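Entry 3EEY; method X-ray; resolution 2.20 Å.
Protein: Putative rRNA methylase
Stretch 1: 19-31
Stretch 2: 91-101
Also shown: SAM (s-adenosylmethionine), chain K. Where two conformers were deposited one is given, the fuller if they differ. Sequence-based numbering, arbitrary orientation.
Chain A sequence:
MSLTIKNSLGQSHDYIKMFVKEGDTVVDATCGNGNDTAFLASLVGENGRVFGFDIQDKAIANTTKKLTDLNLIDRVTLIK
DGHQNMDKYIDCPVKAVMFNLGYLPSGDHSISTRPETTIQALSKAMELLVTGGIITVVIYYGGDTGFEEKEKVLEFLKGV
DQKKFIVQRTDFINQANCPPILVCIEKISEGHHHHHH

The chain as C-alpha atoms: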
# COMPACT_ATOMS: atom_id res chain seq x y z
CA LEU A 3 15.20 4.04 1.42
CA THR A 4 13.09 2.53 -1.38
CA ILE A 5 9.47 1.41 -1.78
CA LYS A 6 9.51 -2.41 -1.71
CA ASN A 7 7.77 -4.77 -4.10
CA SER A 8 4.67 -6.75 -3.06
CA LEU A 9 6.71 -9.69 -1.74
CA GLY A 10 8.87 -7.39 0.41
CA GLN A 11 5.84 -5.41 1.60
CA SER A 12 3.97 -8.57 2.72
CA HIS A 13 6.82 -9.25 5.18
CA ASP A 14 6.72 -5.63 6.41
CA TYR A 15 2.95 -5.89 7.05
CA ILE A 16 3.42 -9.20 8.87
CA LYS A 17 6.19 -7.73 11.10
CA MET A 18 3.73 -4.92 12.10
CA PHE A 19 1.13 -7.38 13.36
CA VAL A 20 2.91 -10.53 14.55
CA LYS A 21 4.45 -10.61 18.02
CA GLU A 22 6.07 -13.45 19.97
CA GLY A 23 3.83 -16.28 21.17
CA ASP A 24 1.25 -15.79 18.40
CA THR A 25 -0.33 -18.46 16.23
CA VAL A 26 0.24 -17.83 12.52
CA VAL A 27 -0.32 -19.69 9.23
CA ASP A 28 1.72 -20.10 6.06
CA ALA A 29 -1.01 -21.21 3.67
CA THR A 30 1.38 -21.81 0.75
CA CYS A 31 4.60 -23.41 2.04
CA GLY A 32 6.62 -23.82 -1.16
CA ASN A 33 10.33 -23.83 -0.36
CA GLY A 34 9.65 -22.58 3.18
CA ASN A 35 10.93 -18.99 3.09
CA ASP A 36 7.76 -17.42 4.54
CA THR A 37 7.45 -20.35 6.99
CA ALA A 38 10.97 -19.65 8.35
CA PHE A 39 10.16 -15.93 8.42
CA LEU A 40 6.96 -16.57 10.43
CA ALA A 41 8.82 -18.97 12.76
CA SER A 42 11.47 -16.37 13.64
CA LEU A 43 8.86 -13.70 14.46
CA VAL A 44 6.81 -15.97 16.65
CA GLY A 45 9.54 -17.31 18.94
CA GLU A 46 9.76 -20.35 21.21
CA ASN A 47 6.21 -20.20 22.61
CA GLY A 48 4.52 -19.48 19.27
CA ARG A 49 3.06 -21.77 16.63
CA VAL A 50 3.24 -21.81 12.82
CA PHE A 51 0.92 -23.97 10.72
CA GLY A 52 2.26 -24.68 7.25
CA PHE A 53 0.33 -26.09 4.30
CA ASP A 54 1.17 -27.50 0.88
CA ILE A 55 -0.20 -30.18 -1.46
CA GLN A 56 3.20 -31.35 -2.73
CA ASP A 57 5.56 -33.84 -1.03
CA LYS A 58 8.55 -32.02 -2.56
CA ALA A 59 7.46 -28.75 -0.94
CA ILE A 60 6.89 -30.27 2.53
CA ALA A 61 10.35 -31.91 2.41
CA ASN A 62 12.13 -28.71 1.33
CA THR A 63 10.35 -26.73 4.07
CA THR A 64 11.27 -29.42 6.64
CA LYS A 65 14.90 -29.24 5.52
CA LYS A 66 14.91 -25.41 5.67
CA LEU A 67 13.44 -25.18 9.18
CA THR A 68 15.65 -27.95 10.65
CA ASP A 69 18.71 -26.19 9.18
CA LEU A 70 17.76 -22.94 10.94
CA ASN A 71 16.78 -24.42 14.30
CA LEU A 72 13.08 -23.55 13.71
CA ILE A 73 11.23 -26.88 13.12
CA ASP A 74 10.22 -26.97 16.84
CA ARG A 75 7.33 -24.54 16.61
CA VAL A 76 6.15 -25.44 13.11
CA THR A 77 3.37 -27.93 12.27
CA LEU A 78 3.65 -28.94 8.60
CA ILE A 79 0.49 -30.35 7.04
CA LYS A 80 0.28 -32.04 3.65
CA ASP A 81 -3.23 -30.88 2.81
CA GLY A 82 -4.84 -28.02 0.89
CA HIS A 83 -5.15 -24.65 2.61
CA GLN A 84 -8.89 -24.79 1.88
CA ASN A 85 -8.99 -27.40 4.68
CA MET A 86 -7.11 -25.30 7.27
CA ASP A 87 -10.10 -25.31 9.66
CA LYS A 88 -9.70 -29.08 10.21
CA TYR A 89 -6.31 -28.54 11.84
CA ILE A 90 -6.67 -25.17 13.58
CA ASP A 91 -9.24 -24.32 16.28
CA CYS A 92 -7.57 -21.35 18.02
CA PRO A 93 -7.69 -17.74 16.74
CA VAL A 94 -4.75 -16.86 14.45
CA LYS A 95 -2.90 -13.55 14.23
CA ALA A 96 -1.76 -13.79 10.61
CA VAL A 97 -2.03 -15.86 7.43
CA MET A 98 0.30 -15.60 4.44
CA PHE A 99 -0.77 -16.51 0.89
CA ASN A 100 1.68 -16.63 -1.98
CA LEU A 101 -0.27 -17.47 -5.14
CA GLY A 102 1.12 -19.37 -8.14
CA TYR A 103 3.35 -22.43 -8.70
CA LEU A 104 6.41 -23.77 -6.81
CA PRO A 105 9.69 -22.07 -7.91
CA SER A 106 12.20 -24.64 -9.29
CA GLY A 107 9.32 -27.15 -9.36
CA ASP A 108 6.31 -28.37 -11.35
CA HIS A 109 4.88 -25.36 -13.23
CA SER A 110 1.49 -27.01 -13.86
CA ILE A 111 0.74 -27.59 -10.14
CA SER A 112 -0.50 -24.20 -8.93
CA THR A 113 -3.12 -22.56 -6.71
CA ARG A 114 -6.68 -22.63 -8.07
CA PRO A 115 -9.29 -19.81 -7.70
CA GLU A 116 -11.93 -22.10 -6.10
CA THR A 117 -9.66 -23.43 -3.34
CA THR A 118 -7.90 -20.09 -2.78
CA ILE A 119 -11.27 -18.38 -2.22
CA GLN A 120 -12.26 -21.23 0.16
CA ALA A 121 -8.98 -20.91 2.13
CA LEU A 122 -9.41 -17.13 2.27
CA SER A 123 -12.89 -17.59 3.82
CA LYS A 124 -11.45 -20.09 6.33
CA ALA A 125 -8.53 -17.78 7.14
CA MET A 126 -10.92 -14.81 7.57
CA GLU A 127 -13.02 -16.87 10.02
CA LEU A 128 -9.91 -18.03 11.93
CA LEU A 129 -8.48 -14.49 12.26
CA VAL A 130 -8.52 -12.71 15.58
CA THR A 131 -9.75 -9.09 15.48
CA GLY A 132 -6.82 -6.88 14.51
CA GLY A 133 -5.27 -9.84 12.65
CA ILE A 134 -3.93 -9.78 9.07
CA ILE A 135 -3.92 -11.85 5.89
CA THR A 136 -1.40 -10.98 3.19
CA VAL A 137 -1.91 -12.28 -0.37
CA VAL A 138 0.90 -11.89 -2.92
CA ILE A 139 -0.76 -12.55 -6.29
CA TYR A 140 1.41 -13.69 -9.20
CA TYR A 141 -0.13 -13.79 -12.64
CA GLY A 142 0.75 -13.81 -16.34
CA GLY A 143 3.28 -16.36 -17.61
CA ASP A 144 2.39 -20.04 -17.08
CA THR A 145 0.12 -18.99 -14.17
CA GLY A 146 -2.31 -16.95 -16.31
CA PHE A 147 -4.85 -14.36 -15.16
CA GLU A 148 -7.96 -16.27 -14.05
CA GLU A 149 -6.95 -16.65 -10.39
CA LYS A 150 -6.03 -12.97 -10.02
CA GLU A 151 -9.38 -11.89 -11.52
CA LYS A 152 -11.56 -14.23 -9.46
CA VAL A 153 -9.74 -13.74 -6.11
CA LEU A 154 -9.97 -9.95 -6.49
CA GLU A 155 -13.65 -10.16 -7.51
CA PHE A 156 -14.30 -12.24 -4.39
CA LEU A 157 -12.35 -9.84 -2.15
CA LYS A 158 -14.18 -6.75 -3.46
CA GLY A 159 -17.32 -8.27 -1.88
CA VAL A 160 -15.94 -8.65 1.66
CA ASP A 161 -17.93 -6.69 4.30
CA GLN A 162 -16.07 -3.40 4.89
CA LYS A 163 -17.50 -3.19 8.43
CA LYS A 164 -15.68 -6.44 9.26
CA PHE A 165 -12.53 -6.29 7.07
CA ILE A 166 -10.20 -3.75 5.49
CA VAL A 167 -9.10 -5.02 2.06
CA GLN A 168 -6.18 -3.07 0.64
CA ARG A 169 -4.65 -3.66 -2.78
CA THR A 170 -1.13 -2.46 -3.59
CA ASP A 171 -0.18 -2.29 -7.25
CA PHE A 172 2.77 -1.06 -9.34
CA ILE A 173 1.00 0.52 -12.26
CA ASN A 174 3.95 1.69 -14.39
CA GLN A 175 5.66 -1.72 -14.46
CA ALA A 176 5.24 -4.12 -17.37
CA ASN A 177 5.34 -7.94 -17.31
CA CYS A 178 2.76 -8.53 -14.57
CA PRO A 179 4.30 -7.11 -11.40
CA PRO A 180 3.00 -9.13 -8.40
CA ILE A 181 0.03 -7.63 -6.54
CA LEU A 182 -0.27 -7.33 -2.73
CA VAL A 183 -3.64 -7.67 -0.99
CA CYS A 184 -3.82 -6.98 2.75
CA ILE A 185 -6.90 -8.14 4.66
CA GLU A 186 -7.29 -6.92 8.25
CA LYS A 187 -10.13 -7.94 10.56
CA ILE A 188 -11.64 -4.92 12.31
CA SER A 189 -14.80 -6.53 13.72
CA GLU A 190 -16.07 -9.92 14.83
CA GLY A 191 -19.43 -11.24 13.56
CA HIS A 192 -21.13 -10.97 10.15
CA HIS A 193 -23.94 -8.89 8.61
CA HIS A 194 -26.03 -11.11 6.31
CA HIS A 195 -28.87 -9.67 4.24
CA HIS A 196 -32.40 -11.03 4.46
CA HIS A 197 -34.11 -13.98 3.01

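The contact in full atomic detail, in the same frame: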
# COMPACT_ATOMS: atom_id res chain seq x y z
N PHE A 19 2.27 -6.77 12.68
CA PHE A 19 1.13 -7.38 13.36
C PHE A 19 1.51 -8.56 14.24
O PHE A 19 0.88 -8.80 15.26
CB PHE A 19 0.11 -7.84 12.31
CG PHE A 19 -0.76 -6.75 11.79
CD1 PHE A 19 -2.05 -6.58 12.28
CD2 PHE A 19 -0.31 -5.89 10.79
CE1 PHE A 19 -2.87 -5.58 11.80
CE2 PHE A 19 -1.13 -4.87 10.30
CZ PHE A 19 -2.42 -4.72 10.81
N VAL A 20 2.54 -9.30 13.85
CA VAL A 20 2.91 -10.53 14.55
C VAL A 20 3.90 -10.25 15.67
O VAL A 20 4.96 -9.66 15.44
CB VAL A 20 3.47 -11.59 13.57
CG1 VAL A 20 3.97 -12.83 14.30
CG2 VAL A 20 2.42 -11.97 12.57
N LYS A 21 3.53 -10.64 16.89
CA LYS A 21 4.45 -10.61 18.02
C LYS A 21 4.76 -12.03 18.49
O LYS A 21 4.22 -13.00 17.95
CB LYS A 21 3.91 -9.72 19.16
CG LYS A 21 2.60 -10.18 19.81
CD LYS A 21 2.26 -9.31 21.02
CE LYS A 21 1.02 -9.81 21.75
NZ LYS A 21 0.81 -9.09 23.04
N GLU A 22 5.64 -12.15 19.49
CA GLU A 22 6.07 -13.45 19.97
C GLU A 22 4.99 -14.16 20.78
O GLU A 22 4.30 -13.55 21.60
CB GLU A 22 7.37 -13.32 20.77
CG GLU A 22 8.49 -12.65 19.99
CD GLU A 22 9.85 -13.23 20.28
OE1 GLU A 22 10.15 -13.52 21.46
OE2 GLU A 22 10.64 -13.38 19.31
N GLY A 23 4.84 -15.46 20.52
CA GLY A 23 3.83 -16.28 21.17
C GLY A 23 2.55 -16.46 20.38
O GLY A 23 1.67 -17.23 20.78
N ASP A 24 2.45 -15.76 19.25
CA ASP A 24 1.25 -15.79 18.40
C ASP A 24 1.10 -17.09 17.63
O ASP A 24 2.06 -17.84 17.48
CB ASP A 24 1.26 -14.61 17.42
CG ASP A 24 0.82 -13.30 18.06
OD1 ASP A 24 0.13 -13.34 19.10
OD2 ASP A 24 1.17 -12.23 17.51
N THR A 25 -0.11 -17.35 17.15
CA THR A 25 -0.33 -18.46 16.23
C THR A 25 -0.56 -17.89 14.84
O THR A 25 -1.43 -17.05 14.64
CB THR A 25 -1.49 -19.38 16.69
OG1 THR A 25 -1.18 -19.92 17.98
CG2 THR A 25 -1.70 -20.53 15.71
N VAL A 26 0.26 -18.34 13.89
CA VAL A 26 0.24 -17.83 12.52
C VAL A 26 0.17 -18.98 11.53
O VAL A 26 0.41 -20.13 11.89
CB VAL A 26 1.47 -16.90 12.22
CG1 VAL A 26 1.49 -15.69 13.14
CG2 VAL A 26 2.79 -17.67 12.33
N VAL A 27 -0.19 -18.68 10.28
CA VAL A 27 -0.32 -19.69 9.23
C VAL A 27 0.43 -19.28 7.96
O VAL A 27 0.33 -18.15 7.51
CB VAL A 27 -1.82 -19.97 8.83
CG1 VAL A 27 -1.93 -21.17 7.92
CG2 VAL A 27 -2.71 -20.18 10.06
N ASP A 28 1.21 -20.21 7.41
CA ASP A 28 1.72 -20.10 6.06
C ASP A 28 0.85 -21.02 5.22
O ASP A 28 0.97 -22.24 5.30
CB ASP A 28 3.20 -20.51 6.00
CG ASP A 28 3.84 -20.25 4.63
OD1 ASP A 28 3.12 -19.90 3.67
OD2 ASP A 28 5.07 -20.41 4.52
N ALA A 29 -0.04 -20.44 4.43
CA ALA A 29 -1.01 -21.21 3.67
C ALA A 29 -0.45 -21.81 2.38
O ALA A 29 -1.08 -22.66 1.76
CB ALA A 29 -2.24 -20.37 3.38
N THR A 30 0.74 -21.37 1.99
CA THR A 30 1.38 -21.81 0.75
C THR A 30 2.87 -21.98 1.02
O THR A 30 3.65 -21.08 0.75
CB THR A 30 1.18 -20.78 -0.41
OG1 THR A 30 1.46 -19.47 0.08
CG2 THR A 30 -0.24 -20.79 -0.95
N CYS A 31 3.24 -23.14 1.57
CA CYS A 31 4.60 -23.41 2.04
C CYS A 31 5.72 -23.21 1.04
O CYS A 31 6.67 -22.48 1.33
CB CYS A 31 4.70 -24.81 2.64
SG CYS A 31 4.45 -24.78 4.38
N ASP A 91 -8.02 -24.65 15.54
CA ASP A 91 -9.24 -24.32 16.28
C ASP A 91 -9.11 -23.05 17.13
O ASP A 91 -10.11 -22.51 17.61
CB ASP A 91 -9.70 -25.51 17.15
CG ASP A 91 -8.66 -25.93 18.18
OD1 ASP A 91 -7.45 -25.66 18.00
OD2 ASP A 91 -9.06 -26.56 19.19
N CYS A 92 -7.87 -22.59 17.30
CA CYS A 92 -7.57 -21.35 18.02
C CYS A 92 -7.62 -20.16 17.05
O CYS A 92 -7.49 -20.34 15.84
CB CYS A 92 -6.19 -21.46 18.67
SG CYS A 92 -4.86 -21.72 17.48
N PRO A 93 -7.83 -18.93 17.58
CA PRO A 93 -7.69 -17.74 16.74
C PRO A 93 -6.25 -17.46 16.29
O PRO A 93 -5.32 -17.53 17.09
CB PRO A 93 -8.18 -16.60 17.65
CG PRO A 93 -8.93 -17.27 18.74
CD PRO A 93 -8.25 -18.57 18.95
N VAL A 94 -6.08 -17.15 15.00
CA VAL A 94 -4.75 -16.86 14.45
C VAL A 94 -4.52 -15.36 14.27
O VAL A 94 -5.46 -14.60 14.06
CB VAL A 94 -4.46 -17.64 13.13
CG1 VAL A 94 -4.65 -19.14 13.33
CG2 VAL A 94 -5.32 -17.14 11.96
N LYS A 95 -3.26 -14.95 14.38
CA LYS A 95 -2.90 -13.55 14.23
C LYS A 95 -2.69 -13.17 12.77
O LYS A 95 -3.06 -12.08 12.35
CB LYS A 95 -1.65 -13.22 15.05
CG LYS A 95 -1.39 -11.73 15.26
CD LYS A 95 -2.45 -11.09 16.16
CE LYS A 95 -1.94 -9.84 16.85
NZ LYS A 95 -0.90 -10.16 17.87
N ALA A 96 -2.10 -14.08 11.99
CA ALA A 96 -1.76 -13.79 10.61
C ALA A 96 -1.79 -15.02 9.73
O ALA A 96 -1.59 -16.13 10.20
CB ALA A 96 -0.40 -13.12 10.53
N VAL A 97 -2.08 -14.81 8.44
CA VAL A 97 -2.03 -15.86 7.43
C VAL A 97 -1.33 -15.29 6.20
O VAL A 97 -1.64 -14.19 5.77
CB VAL A 97 -3.44 -16.40 7.04
CG1 VAL A 97 -3.33 -17.68 6.21
CG2 VAL A 97 -4.29 -16.68 8.26
N MET A 98 -0.38 -16.03 5.64
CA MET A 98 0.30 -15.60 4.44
C MET A 98 -0.08 -16.48 3.25
O MET A 98 0.01 -17.70 3.31
CB MET A 98 1.83 -15.57 4.63
CG MET A 98 2.34 -14.61 5.72
SD MET A 98 4.16 -14.56 5.87
CE MET A 98 4.63 -13.35 4.67
N PHE A 99 -0.54 -15.84 2.17
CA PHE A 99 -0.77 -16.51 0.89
C PHE A 99 0.22 -16.01 -0.14
O PHE A 99 0.44 -14.80 -0.29
CB PHE A 99 -2.18 -16.23 0.37
CG PHE A 99 -3.25 -16.98 1.09
CD1 PHE A 99 -3.69 -18.21 0.63
CD2 PHE A 99 -3.83 -16.45 2.23
CE1 PHE A 99 -4.69 -18.90 1.29
CE2 PHE A 99 -4.83 -17.12 2.90
CZ PHE A 99 -5.25 -18.35 2.44
N ASN A 100 0.81 -16.95 -0.87
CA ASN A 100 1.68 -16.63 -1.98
C ASN A 100 1.20 -17.43 -3.19
O ASN A 100 1.44 -18.63 -3.27
CB ASN A 100 3.11 -16.99 -1.59
CG ASN A 100 4.14 -16.10 -2.23
OD1 ASN A 100 4.52 -16.31 -3.37
ND2 ASN A 100 4.59 -15.08 -1.50
N LEU A 101 0.51 -16.77 -4.11
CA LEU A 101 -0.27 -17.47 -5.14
C LEU A 101 0.48 -17.71 -6.44
O LEU A 101 1.04 -16.79 -7.02
CB LEU A 101 -1.56 -16.69 -5.44
CG LEU A 101 -2.52 -16.39 -4.29
CD1 LEU A 101 -3.79 -15.80 -4.89
CD2 LEU A 101 -2.83 -17.66 -3.53
N SAM K . 5.81 -18.92 0.04
CA SAM K . 6.42 -19.91 -0.91
C SAM K . 7.94 -19.94 -0.82
O SAM K . 8.65 -20.41 -1.73
OXT SAM K . 8.52 -19.49 0.17
CB SAM K . 5.91 -19.68 -2.32
CG SAM K . 4.57 -20.36 -2.59
SD SAM K . 4.37 -20.94 -4.29
CE SAM K . 4.14 -19.36 -5.16
C5' SAM K . 2.70 -21.63 -4.21
C4' SAM K . 2.68 -22.93 -3.40
O4' SAM K . 1.37 -23.27 -3.00
C3' SAM K . 3.23 -24.11 -4.19
O3' SAM K . 4.23 -24.74 -3.41
C2' SAM K . 2.04 -25.03 -4.39
O2' SAM K . 2.39 -26.40 -4.39
C1' SAM K . 1.16 -24.65 -3.21
N9 SAM K . -0.27 -24.95 -3.40
C8 SAM K . -0.97 -25.08 -4.58
N7 SAM K . -2.26 -25.37 -4.28
C5 SAM K . -2.38 -25.42 -2.93
C6 SAM K . -3.45 -25.67 -2.07
N6 SAM K . -4.68 -25.92 -2.54
N1 SAM K . -3.24 -25.67 -0.72
C2 SAM K . -1.99 -25.42 -0.18
N3 SAM K . -0.94 -25.16 -1.03
C4 SAM K . -1.13 -25.17 -2.37

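The strongest polar contact joins Asp24 and Lys95, whose OD2 and NZ atoms lie 2.9 Å apart in a hydrogen-bonded salt bridge. Lysine suits this place because its long chain, with chi2 at p and chi4 at m, can bend to carry the charge back to the first stretch; its CE comes within 3.4 Å of the carbonyl O of Phe19. The same Asp24 OD2 accepts a hydrogen bond from the backbone N of Lys21 at 2.9 Å. One carboxylate oxygen thus ties together the ends of the type II turn from Lys21 to Asp24 and holds the lysine. Within that turn Gly23 has phi near 96°, where a CB would press against the preceding carbonyl oxygen.

Beyond the turn the two chains run side by side as parallel strands, their directions only 9° apart. Lys95 N donates to Thr25 O at 2.8 Å and nearly straight, at 167°. The ladder then alternates as parallel pairing requires: Val27 N donates to Ala96 O (2.9 Å), Met98 N to Val27 O (2.9 Å), and Ala29 N to Met98 O (3.0 Å). Val27 therefore uses both its N and its O, reaching residues to each side of its partner Val97. The Val27 O also lies 3.3 Å from Val97 CA, a CA-H...O contact that supplements the ladder.

Past the strand end at Asp28, a side chain takes over from the backbone: Asn100 N donates to Thr30 OG1 at 2.8 Å. Threonine, with chi1 at p, offers a short hydroxyl that can stand in for a carbonyl. Asp28 OD1 accepts from Thr30 N over a longer 3.3 Å, bracing this bend. Beside it, the N of S-adenosylmethionine donates to Thr30 O at 3.1 Å, as befits a putative methylase.

Packing follows the alternation of the strands. On one face, the small Ala96 leaves room for two valines, its CB lying 3.7 Å from Val20 CG2 and 4.1 Å from Val26 CG1. On the other face, branched side chains fill the space: Val27 CB is 3.8 Å from Val97 CG1, and Val27 CG2 is 3.9 Å from Val94 CG1. Ala29 CB then sits over one face of the Phe99 ring, 3.7 Å from its centroid and 19° off the normal, a CH-pi contact that a compact methyl makes at close range. Toward the edge, Thr25 CG2 meets Cys92 SG at 3.8 Å.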